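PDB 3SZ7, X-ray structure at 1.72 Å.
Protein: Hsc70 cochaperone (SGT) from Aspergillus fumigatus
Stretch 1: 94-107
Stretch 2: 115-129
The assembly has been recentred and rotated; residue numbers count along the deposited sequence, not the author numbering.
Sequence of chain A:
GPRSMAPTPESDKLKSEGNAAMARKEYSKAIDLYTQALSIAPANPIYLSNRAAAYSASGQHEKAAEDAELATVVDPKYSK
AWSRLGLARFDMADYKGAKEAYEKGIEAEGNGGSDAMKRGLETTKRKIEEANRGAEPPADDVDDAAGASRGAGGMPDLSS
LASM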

ATOM      1  N   ASP A  94      -7.660   6.559  -2.553  1.00 13.19           N
ATOM      2  CA  ASP A  94      -7.530   6.390  -3.997  1.00 11.84           C
ATOM      3  C   ASP A  94      -7.839   4.937  -4.320  1.00 14.29           C
ATOM      4  O   ASP A  94      -6.944   4.138  -4.606  1.00 12.55           O
ATOM      5  CB  ASP A  94      -6.117   6.757  -4.453  1.00 12.06           C
ATOM      6  CG  ASP A  94      -5.875   6.450  -5.922  1.00 13.24           C
ATOM      7  OD1 ASP A  94      -6.860   6.257  -6.675  1.00 18.46           O
ATOM      8  OD2 ASP A  94      -4.696   6.414  -6.320  1.00 18.46           O
ATOM      9  N   TYR A  95      -9.117   4.588  -4.256  1.00 11.90           N
ATOM     10  CA  TYR A  95      -9.509   3.189  -4.377  1.00 12.12           C
ATOM     11  C   TYR A  95      -9.327   2.618  -5.790  1.00 13.25           C
ATOM     12  O   TYR A  95      -8.999   1.442  -5.954  1.00 11.68           O
ATOM     13  CB  TYR A  95     -10.929   3.002  -3.849  1.00 11.08           C
ATOM     14  CG  TYR A  95     -11.035   3.389  -2.390  1.00 11.79           C
ATOM     15  CD1 TYR A  95     -11.758   4.503  -1.986  1.00 14.54           C
ATOM     16  CD2 TYR A  95     -10.386   2.640  -1.418  1.00 15.72           C
ATOM     17  CE1 TYR A  95     -11.842   4.842  -0.640  1.00 15.82           C
ATOM     18  CE2 TYR A  95     -10.463   2.972  -0.083  1.00 14.80           C
ATOM     19  CZ  TYR A  95     -11.190   4.073   0.302  1.00 17.83           C
ATOM     20  OH  TYR A  95     -11.258   4.397   1.640  1.00 17.97           O
ATOM     21  N   LYS A  96      -9.524   3.447  -6.809  1.00 12.40           N
ATOM     22  CA  LYS A  96      -9.249   3.007  -8.172  1.00 14.63           C
ATOM     23  C   LYS A  96      -7.773   2.639  -8.334  1.00 15.60           C
ATOM     24  O   LYS A  96      -7.437   1.598  -8.908  1.00 15.32           O
ATOM     25  CB  LYS A  96      -9.618   4.096  -9.175  1.00 17.28           C
ATOM     26  CG  LYS A  96      -9.354   3.696 -10.618  1.00 25.31           C
ATOM     27  CD  LYS A  96      -9.709   4.819 -11.583  1.00 35.76           C
ATOM     28  CE  LYS A  96      -9.374   4.439 -13.017  1.00 50.04           C
ATOM     29  NZ  LYS A  96     -10.112   3.220 -13.449  1.00 61.22           N
ATOM     30  N   GLY A  97      -6.898   3.500  -7.827  1.00 12.69           N
ATOM     31  CA  GLY A  97      -5.466   3.267  -7.900  1.00 11.51           C
ATOM     32  C   GLY A  97      -5.031   2.079  -7.057  1.00 13.40           C
ATOM     33  O   GLY A  97      -4.119   1.337  -7.434  1.00 13.35           O
ATOM     34  N   ALA A  98      -5.677   1.893  -5.913  1.00 10.81           N
ATOM     35  CA  ALA A  98      -5.372   0.738  -5.072  1.00 11.77           C
ATOM     36  C   ALA A  98      -5.766  -0.554  -5.778  1.00 14.44           C
ATOM     37  O   ALA A  98      -5.030  -1.538  -5.747  1.00 11.67           O
ATOM     38  CB  ALA A  98      -6.078   0.852  -3.715  1.00  8.65           C
ATOM     39  N   LYS A  99      -6.926  -0.549  -6.427  1.00 12.54           N
ATOM     40  CA  LYS A  99      -7.378  -1.724  -7.156  1.00 12.18           C
ATOM     41  C   LYS A  99      -6.363  -2.108  -8.233  1.00 11.48           C
ATOM     42  O   LYS A  99      -5.981  -3.277  -8.351  1.00 14.24           O
ATOM     43  CB  LYS A  99      -8.751  -1.469  -7.781  1.00 12.63           C
ATOM     44  CG  LYS A  99      -9.244  -2.592  -8.688  1.00 12.80           C
ATOM     45  CD  LYS A  99     -10.614  -2.239  -9.256  1.00 18.90           C
ATOM     46  CE  LYS A  99     -11.158  -3.343 -10.156  1.00 41.92           C
ATOM     47  NZ  LYS A  99     -10.482  -3.378 -11.484  1.00 43.90           N
ATOM     48  N   GLU A 100      -5.916  -1.120  -9.005  1.00 12.40           N
ATOM     49  CA  GLU A 100      -4.921  -1.357 -10.053  1.00 11.82           C
ATOM     50  C   GLU A 100      -3.617  -1.916  -9.488  1.00 11.41           C
ATOM     51  O   GLU A 100      -3.041  -2.839 -10.053  1.00 13.36           O
ATOM     52  CB  GLU A 100      -4.652  -0.073 -10.843  1.00 15.09           C
ATOM     53  CG  GLU A 100      -5.875   0.427 -11.595  1.00 21.74           C
ATOM     54  CD  GLU A 100      -5.625   1.731 -12.332  1.00 37.23           C
ATOM     55  OE1 GLU A 100      -4.559   2.350 -12.123  1.00 33.37           O
ATOM     56  OE2 GLU A 100      -6.504   2.136 -13.119  1.00 37.53           O
ATOM     57  N   ALA A 101      -3.154  -1.358  -8.371  1.00 13.16           N
ATOM     58  CA  ALA A 101      -1.901  -1.823  -7.775  1.00 12.20           C
ATOM     59  C   ALA A 101      -2.024  -3.260  -7.283  1.00 13.13           C
ATOM     60  O   ALA A 101      -1.118  -4.070  -7.478  1.00 13.46           O
ATOM     61  CB  ALA A 101      -1.461  -0.908  -6.640  1.00 12.80           C
ATOM     62  N   TYR A 102      -3.135  -3.580  -6.625  1.00 10.66           N
ATOM     63  CA  TYR A 102      -3.316  -4.950  -6.146  1.00 11.29           C
ATOM     64  C   TYR A 102      -3.416  -5.940  -7.303  1.00 11.52           C
ATOM     65  O   TYR A 102      -2.894  -7.049  -7.219  1.00 15.24           O
ATOM     66  CB  TYR A 102      -4.541  -5.075  -5.242  1.00 10.53           C
ATOM     67  CG  TYR A 102      -4.301  -4.578  -3.832  1.00  9.85           C
ATOM     68  CD1 TYR A 102      -3.285  -5.116  -3.053  1.00 12.13           C
ATOM     69  CD2 TYR A 102      -5.106  -3.595  -3.275  1.00 14.92           C
ATOM     70  CE1 TYR A 102      -3.069  -4.682  -1.763  1.00 13.37           C
ATOM     71  CE2 TYR A 102      -4.898  -3.149  -1.989  1.00 11.78           C
ATOM     72  CZ  TYR A 102      -3.880  -3.699  -1.236  1.00 17.53           C
ATOM     73  OH  TYR A 102      -3.668  -3.273   0.046  1.00 15.08           O
ATOM     74  N   GLU A 103      -4.100  -5.547  -8.377  1.00 13.93           N
ATOM     75  CA  GLU A 103      -4.209  -6.415  -9.539  1.00 13.65           C
ATOM     76  C   GLU A 103      -2.836  -6.692 -10.138  1.00 16.06           C
ATOM     77  O   GLU A 103      -2.513  -7.830 -10.464  1.00 15.92           O
ATOM     78  CB  GLU A 103      -5.141  -5.816 -10.588  1.00 14.78           C
ATOM     79  CG  GLU A 103      -6.599  -5.856 -10.180  1.00 13.67           C
ATOM     80  CD  GLU A 103      -7.491  -5.058 -11.116  1.00 24.10           C
ATOM     81  OE1 GLU A 103      -6.985  -4.133 -11.790  1.00 25.29           O
ATOM     82  OE2 GLU A 103      -8.700  -5.360 -11.175  1.00 32.25           O
ATOM     83  N   LYS A 104      -2.022  -5.653 -10.281  1.00 14.34           N
ATOM     84  CA  LYS A 104      -0.674  -5.850 -10.804  1.00 15.24           C
ATOM     85  C   LYS A 104       0.205  -6.651  -9.843  1.00 13.98           C
ATOM     86  O   LYS A 104       1.079  -7.419 -10.270  1.00 16.14           O
ATOM     87  CB  LYS A 104      -0.033  -4.510 -11.149  1.00 16.26           C
ATOM     88  CG  LYS A 104      -0.755  -3.783 -12.284  1.00 22.00           C
ATOM     89  CD  LYS A 104       0.027  -2.578 -12.772  1.00 30.23           C
ATOM     90  CE  LYS A 104      -0.685  -1.895 -13.936  1.00 28.57           C
ATOM     91  NZ  LYS A 104      -1.006  -2.867 -15.015  1.00 33.30           N
ATOM     92  N   GLY A 105      -0.025  -6.480  -8.545  1.00 14.30           N
ATOM     93  CA  GLY A 105       0.711  -7.243  -7.550  1.00 15.95           C
ATOM     94  C   GLY A 105       0.377  -8.717  -7.652  1.00 13.13           C
ATOM     95  O   GLY A 105       1.250  -9.575  -7.551  1.00 15.08           O
ATOM     96  N   ILE A 106      -0.900  -9.007  -7.864  1.00 14.48           N
ATOM     97  CA  ILE A 106      -1.371 -10.380  -7.968  1.00 14.38           C
ATOM     98  C   ILE A 106      -0.769 -11.067  -9.195  1.00 20.11           C
ATOM     99  O   ILE A 106      -0.336 -12.220  -9.121  1.00 17.80           O
ATOM    100  CB  ILE A 106      -2.914 -10.426  -7.998  1.00 20.41           C
ATOM    101  CG1 ILE A 106      -3.463 -10.204  -6.587  1.00 15.90           C
ATOM    102  CG2 ILE A 106      -3.411 -11.741  -8.577  1.00 20.02           C
ATOM    103  CD1 ILE A 106      -4.967  -9.953  -6.531  1.00 17.22           C
ATOM    104  N   GLU A 107      -0.722 -10.352 -10.316  1.00 18.59           N
ATOM    105  CA  GLU A 107      -0.066 -10.875 -11.517  1.00 19.76           C
ATOM    106  C   GLU A 107       1.429 -11.124 -11.300  1.00 20.19           C
ATOM    107  O   GLU A 107       1.963 -12.162 -11.693  1.00 21.52           O
ATOM    108  CB  GLU A 107      -0.281  -9.932 -12.707  1.00 22.13           C
ATOM    109  CG  GLU A 107      -1.734  -9.793 -13.131  1.00 45.76           C
ATOM    110  CD  GLU A 107      -1.917  -8.809 -14.271  1.00 73.58           C
ATOM    111  OE1 GLU A 107      -0.947  -8.099 -14.611  1.00 79.82           O
ATOM    112  OE2 GLU A 107      -3.035  -8.748 -14.828  1.00 83.88           O
ATOM    113  N   ASP A 115      -2.041 -13.533   0.609  1.00 20.70           N
ATOM    114  CA  ASP A 115      -3.279 -13.327   1.350  1.00 21.87           C
ATOM    115  C   ASP A 115      -3.608 -11.839   1.432  1.00 21.11           C
ATOM    116  O   ASP A 115      -4.762 -11.437   1.265  1.00 18.10           O
ATOM    117  CB  ASP A 115      -3.185 -13.923   2.755  1.00 29.29           C
ATOM    118  CG  ASP A 115      -3.273 -15.438   2.751  1.00 53.78           C
ATOM    119  OD1 ASP A 115      -3.887 -15.996   1.816  1.00 51.40           O
ATOM    120  OD2 ASP A 115      -2.736 -16.073   3.685  1.00 57.24           O
ATOM    121  N   ALA A 116      -2.586 -11.026   1.688  1.00 20.64           N
ATOM    122  CA  ALA A 116      -2.762  -9.584   1.818  1.00 22.39           C
ATOM    123  C   ALA A 116      -3.254  -8.955   0.522  1.00 19.44           C
ATOM    124  O   ALA A 116      -4.088  -8.054   0.543  1.00 21.11           O
ATOM    125  CB  ALA A 116      -1.461  -8.925   2.250  1.00 23.29           C
ATOM    126  N   MET A 117      -2.722  -9.419  -0.604  1.00 14.15           N
ATOM    127  CA  MET A 117      -3.117  -8.864  -1.894  1.00 12.00           C
ATOM    128  C   MET A 117      -4.545  -9.243  -2.235  1.00 13.75           C
ATOM    129  O   MET A 117      -5.317  -8.417  -2.720  1.00 14.35           O
ATOM    130  CB  MET A 117      -2.188  -9.355  -3.001  1.00 10.66           C
ATOM    131  CG  MET A 117      -0.751  -8.920  -2.837  1.00 15.48           C
ATOM    132  SD  MET A 117       0.265  -9.760  -4.062  1.00 20.78           S
ATOM    133  CE  MET A 117       1.898  -9.485  -3.367  1.00 27.79           C
ATOM    134  N   LYS A 118      -4.892 -10.500  -1.990  1.00 13.25           N
ATOM    135  CA  LYS A 118      -6.233 -10.981  -2.316  1.00 12.56           C
ATOM    136  C   LYS A 118      -7.285 -10.264  -1.486  1.00 13.77           C
ATOM    137  O   LYS A 118      -8.291  -9.788  -2.021  1.00 14.97           O
ATOM    138  CB  LYS A 118      -6.344 -12.499  -2.140  1.00 17.72           C
ATOM    139  CG  LYS A 118      -5.647 -13.293  -3.248  1.00 19.89           C
ATOM    140  CD  LYS A 118      -6.042 -14.763  -3.225  1.00 34.40           C
ATOM    141  CE  LYS A 118      -5.760 -15.383  -1.874  1.00 46.35           C
ATOM    142  NZ  LYS A 118      -4.356 -15.154  -1.446  1.00 59.64           N
ATOM    143  N   ARG A 119      -7.046 -10.182  -0.179  1.00 13.78           N
ATOM    144  CA  ARG A 119      -7.957  -9.476   0.715  1.00 11.82           C
ATOM    145  C   ARG A 119      -7.972  -7.985   0.408  1.00 15.02           C
ATOM    146  O   ARG A 119      -9.022  -7.348   0.450  1.00 14.96           O
ATOM    147  CB  ARG A 119      -7.570  -9.714   2.175  1.00 18.78           C
ATOM    148  CG  ARG A 119      -7.710 -11.169   2.599  1.00 30.16           C
ATOM    149  CD  ARG A 119      -9.148 -11.635   2.446  1.00 42.75           C
ATOM    150  NE  ARG A 119      -9.994 -11.088   3.501  1.00 38.88           N
ATOM    151  CZ  ARG A 119     -10.363 -11.767   4.581  1.00 29.79           C
ATOM    152  NH1 ARG A 119      -9.976 -13.026   4.740  1.00 27.80           N
ATOM    153  NH2 ARG A 119     -11.126 -11.192   5.499  1.00 26.52           N
ATOM    154  N   GLY A 120      -6.804  -7.437   0.081  1.00 13.08           N
ATOM    155  CA  GLY A 120      -6.707  -6.041  -0.312  1.00 13.06           C
ATOM    156  C   GLY A 120      -7.560  -5.737  -1.531  1.00 15.45           C
ATOM    157  O   GLY A 120      -8.289  -4.740  -1.563  1.00 13.48           O
ATOM    158  N   LEU A 121      -7.474  -6.594  -2.543  1.00 13.88           N
ATOM    159  CA  LEU A 121      -8.249  -6.388  -3.765  1.00 14.53           C
ATOM    160  C   LEU A 121      -9.740  -6.545  -3.490  1.00 12.78           C
ATOM    161  O   LEU A 121     -10.560  -5.761  -3.972  1.00 12.12           O
ATOM    162  CB  LEU A 121      -7.799  -7.359  -4.861  1.00 13.57           C
ATOM    163  CG  LEU A 121      -8.517  -7.233  -6.210  1.00 15.23           C
ATOM    164  CD1 LEU A 121      -8.380  -5.813  -6.754  1.00 14.72           C
ATOM    165  CD2 LEU A 121      -7.985  -8.249  -7.223  1.00 19.36           C
ATOM    166  N   GLU A 122     -10.090  -7.553  -2.700  1.00 11.15           N
ATOM    167  CA  GLU A 122     -11.487  -7.793  -2.367  1.00 12.27           C
ATOM    168  C   GLU A 122     -12.080  -6.586  -1.644  1.00 12.14           C
ATOM    169  O   GLU A 122     -13.167  -6.110  -1.983  1.00 13.42           O
ATOM    170  CB  GLU A 122     -11.625  -9.030  -1.478  1.00 14.45           C
ATOM    171  CG  GLU A 122     -13.038  -9.217  -0.943  1.00 14.32           C
ATOM    172  CD  GLU A 122     -13.140 -10.296   0.122  1.00 23.02           C
ATOM    173  OE1 GLU A 122     -12.325 -11.243   0.103  1.00 24.94           O
ATOM    174  OE2 GLU A 122     -14.042 -10.192   0.978  1.00 23.62           O
ATOM    175  N   THR A 123     -11.362  -6.100  -0.637  1.00 12.26           N
ATOM    176  CA  THR A 123     -11.830  -4.970   0.161  1.00 13.92           C
ATOM    177  C   THR A 123     -11.932  -3.688  -0.667  1.00 15.11           C
ATOM    178  O   THR A 123     -12.891  -2.928  -0.521  1.00 15.31           O
ATOM    179  CB  THR A 123     -10.926  -4.747   1.385  1.00 17.33           C
ATOM    180  OG1 THR A 123     -11.073  -5.856   2.279  1.00 19.28           O
ATOM    181  CG2 THR A 123     -11.307  -3.470   2.114  1.00 16.33           C
ATOM    182  N   THR A 124     -10.952  -3.460  -1.541  1.00 10.96           N
ATOM    183  CA  THR A 124     -10.982  -2.304  -2.436  1.00 12.00           C
ATOM    184  C   THR A 124     -12.174  -2.368  -3.397  1.00 14.16           C
ATOM    185  O   THR A 124     -12.884  -1.377  -3.595  1.00 12.51           O
ATOM    186  CB  THR A 124      -9.680  -2.202  -3.247  1.00 12.22           C
ATOM    187  OG1 THR A 124      -8.571  -2.117  -2.346  1.00 12.30           O
ATOM    188  CG2 THR A 124      -9.697  -0.961  -4.139  1.00 13.83           C
ATOM    189  N   LYS A 125     -12.402  -3.531  -3.994  1.00  9.84           N
ATOM    190  CA  LYS A 125     -13.535  -3.675  -4.903  1.00 12.16           C
ATOM    191  C   LYS A 125     -14.853  -3.448  -4.171  1.00 10.38           C
ATOM    192  O   LYS A 125     -15.798  -2.897  -4.733  1.00 13.86           O
ATOM    193  CB  LYS A 125     -13.555  -5.063  -5.535  1.00 13.11           C
ATOM    194  CG  LYS A 125     -12.493  -5.312  -6.585  1.00 19.19           C
ATOM    195  CD  LYS A 125     -12.622  -6.736  -7.115  1.00 29.48           C
ATOM    196  CE  LYS A 125     -11.605  -7.026  -8.204  1.00 50.44           C
ATOM    197  NZ  LYS A 125     -11.808  -8.390  -8.757  1.00 61.71           N
ATOM    198  N   ARG A 126     -14.925  -3.907  -2.927  1.00  9.85           N
ATOM    199  CA  ARG A 126     -16.158  -3.762  -2.175  1.00 11.26           C
ATOM    200  C   ARG A 126     -16.424  -2.287  -1.903  1.00 11.29           C
ATOM    201  O   ARG A 126     -17.576  -1.847  -1.931  1.00 15.03           O
ATOM    202  CB  ARG A 126     -16.104  -4.565  -0.875  1.00 15.25           C
ATOM    203  CG  ARG A 126     -17.375  -4.487  -0.050  1.00 16.63           C
ATOM    204  CD  ARG A 126     -17.340  -5.465   1.121  1.00 17.98           C
ATOM    205  NE  ARG A 126     -17.340  -6.849   0.659  1.00 19.73           N
ATOM    206  CZ  ARG A 126     -16.323  -7.694   0.806  1.00 22.67           C
ATOM    207  NH1 ARG A 126     -15.214  -7.306   1.424  1.00 19.47           N
ATOM    208  NH2 ARG A 126     -16.423  -8.934   0.343  1.00 21.82           N
ATOM    209  N   LYS A 127     -15.359  -1.533  -1.640  1.00 13.54           N
ATOM    210  CA  LYS A 127     -15.476  -0.092  -1.389  1.00 10.46           C
ATOM    211  C   LYS A 127     -15.952   0.625  -2.644  1.00 12.67           C
ATOM    212  O   LYS A 127     -16.772   1.539  -2.579  1.00 12.61           O
ATOM    213  CB  LYS A 127     -14.133   0.501  -0.952  1.00 13.41           C
ATOM    214  CG  LYS A 127     -13.539  -0.143   0.294  1.00 32.31           C
ATOM    215  CD  LYS A 127     -14.013   0.517   1.576  1.00 40.13           C
ATOM    216  CE  LYS A 127     -13.483  -0.242   2.793  1.00 44.25           C
ATOM    217  NZ  LYS A 127     -13.020   0.657   3.891  1.00 42.30           N
ATOM    218  N   ILE A 128     -15.425   0.212  -3.788  1.00 10.07           N
ATOM    219  CA  ILE A 128     -15.824   0.804  -5.057  1.00  8.93           C
ATOM    220  C   ILE A 128     -17.279   0.455  -5.368  1.00 14.63           C
ATOM    221  O   ILE A 128     -18.041   1.300  -5.822  1.00 13.05           O
ATOM    222  CB  ILE A 128     -14.892   0.373  -6.199  1.00  8.68           C
ATOM    223  CG1 ILE A 128     -13.492   0.958  -5.968  1.00 10.07           C
ATOM    224  CG2 ILE A 128     -15.447   0.831  -7.533  1.00 13.39           C
ATOM    225  CD1 ILE A 128     -12.424   0.381  -6.886  1.00 16.31           C
ATOM    226  N   GLU A 129     -17.674  -0.785  -5.088  1.00 11.15           N
ATOM    227  CA  GLU A 129     -19.058  -1.194  -5.322  1.00 12.82           C
ATOM    228  C   GLU A 129     -20.020  -0.468  -4.379  1.00 10.87           C
ATOM    229  O   GLU A 129     -21.128  -0.115  -4.780  1.00 14.27           O
ATOM    230  CB  GLU A 129     -19.220  -2.715  -5.210  1.00 14.64           C
ATOM    231  CG  GLU A 129     -20.639  -3.220  -5.464  1.00 15.55           C
ATOM    232  CD  GLU A 129     -21.076  -3.152  -6.928  1.00 38.03           C
ATOM    233  OE1 GLU A 129     -20.416  -2.461  -7.735  1.00 42.49           O
ATOM    234  OE2 GLU A 129     -22.091  -3.799  -7.275  1.00 41.15           O
TER

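Two helices, 95-107 and 115-129, pack against each other in a roughly antiparallel pair. Their N-to-C directions differ by 150°, and their axes approach to 9.1 Å. The backbones are matched at Tyr-102 and Leu-121, whose CA atoms lie 5.7 Å apart. The contact buries 721 Å², both sides summed. No hydrogen bond or salt bridge crosses it, so the helices are held by packing.

The packing is of the knob-into-hole kind, and it runs both ways. Tyr-102 sits among Met-117, Gly-120, Leu-121 and Thr-124. Lys-99 sits among Leu-121, Thr-124, Lys-125 and Ile-128. From the second helix, Leu-121 enters the space between Lys-99, Tyr-102, Glu-103 and Ile-106. Thr-124 fits among Tyr-95, Ala-98, Lys-99 and Tyr-102.

Tyr-102 has the largest covered area of any residue here. Its CA-to-CB bond points toward the second helix, and chi1 is m. The ring lies with one face over Gly-120. Gly-120 CA is 3.9 Å from the ring centroid and 18° off the ring normal, a CH-pi contact. Glycine suits this place because there is no room for more. An ideal CB on Gly-120 would fall 2.5 Å from Tyr-102 CZ, a clash.

Apolar side chains pack on both sides of this point. Ile-106 CD1 meets Leu-121 CD2 at 3.5 Å, and Ile-106 CG1 meets Met-117 CB at 3.9 Å. The Ile-106 CA-to-CB bond points sideways, but the end of the side chain comes nearer to the other helix. Tyr-102 CB and Leu-121 CB are 4.0 Å apart. Toward the start of the first helix, Tyr-95 CB packs on Ile-128 CG1 at 3.9 Å. One face of the Tyr-95 ring is covered by Lys-127 CB.

Backbone atoms also take part in the packing. Tyr-95 O is 3.1 Å from Thr-124 CG2, and Gly-105 O is 3.6 Å from Met-117 SD. An ideal CB on Gly-105 would point toward the second helix and fall 3.7 Å from Met-117 SD. Ala-98, small and buried, lies nearer the start of the first helix, with its CB 4.1 Å from Thr-124 CG2.

Several polar groups at the contact find partners within their own helix. Thr-124 OG1 donates to Gly-120 O at 2.8 Å, one turn back. This occupies the hydroxyl proton while the methyl packs against the first helix. The aliphatic part of Lys-99 packs against the second helix, with Lys-99 CG 3.9 Å from Leu-121 CD1 and Lys-99 CD 4.0 Å from Ile-128 CD1. Its charged end pairs with Glu-103 in a salt bridge, Lys-99 NZ to Glu-103 OE2 at 2.7 Å. Glu-103 contributes carbon as well, with its CG 3.9 Å from Leu-121 CD1. Long side chains with a polar end suit these partly exposed positions.

Asp-94 does not touch the second helix. It caps the first, accepting from Gly-97 N at Asp-94 OD1, 3.0 Å away.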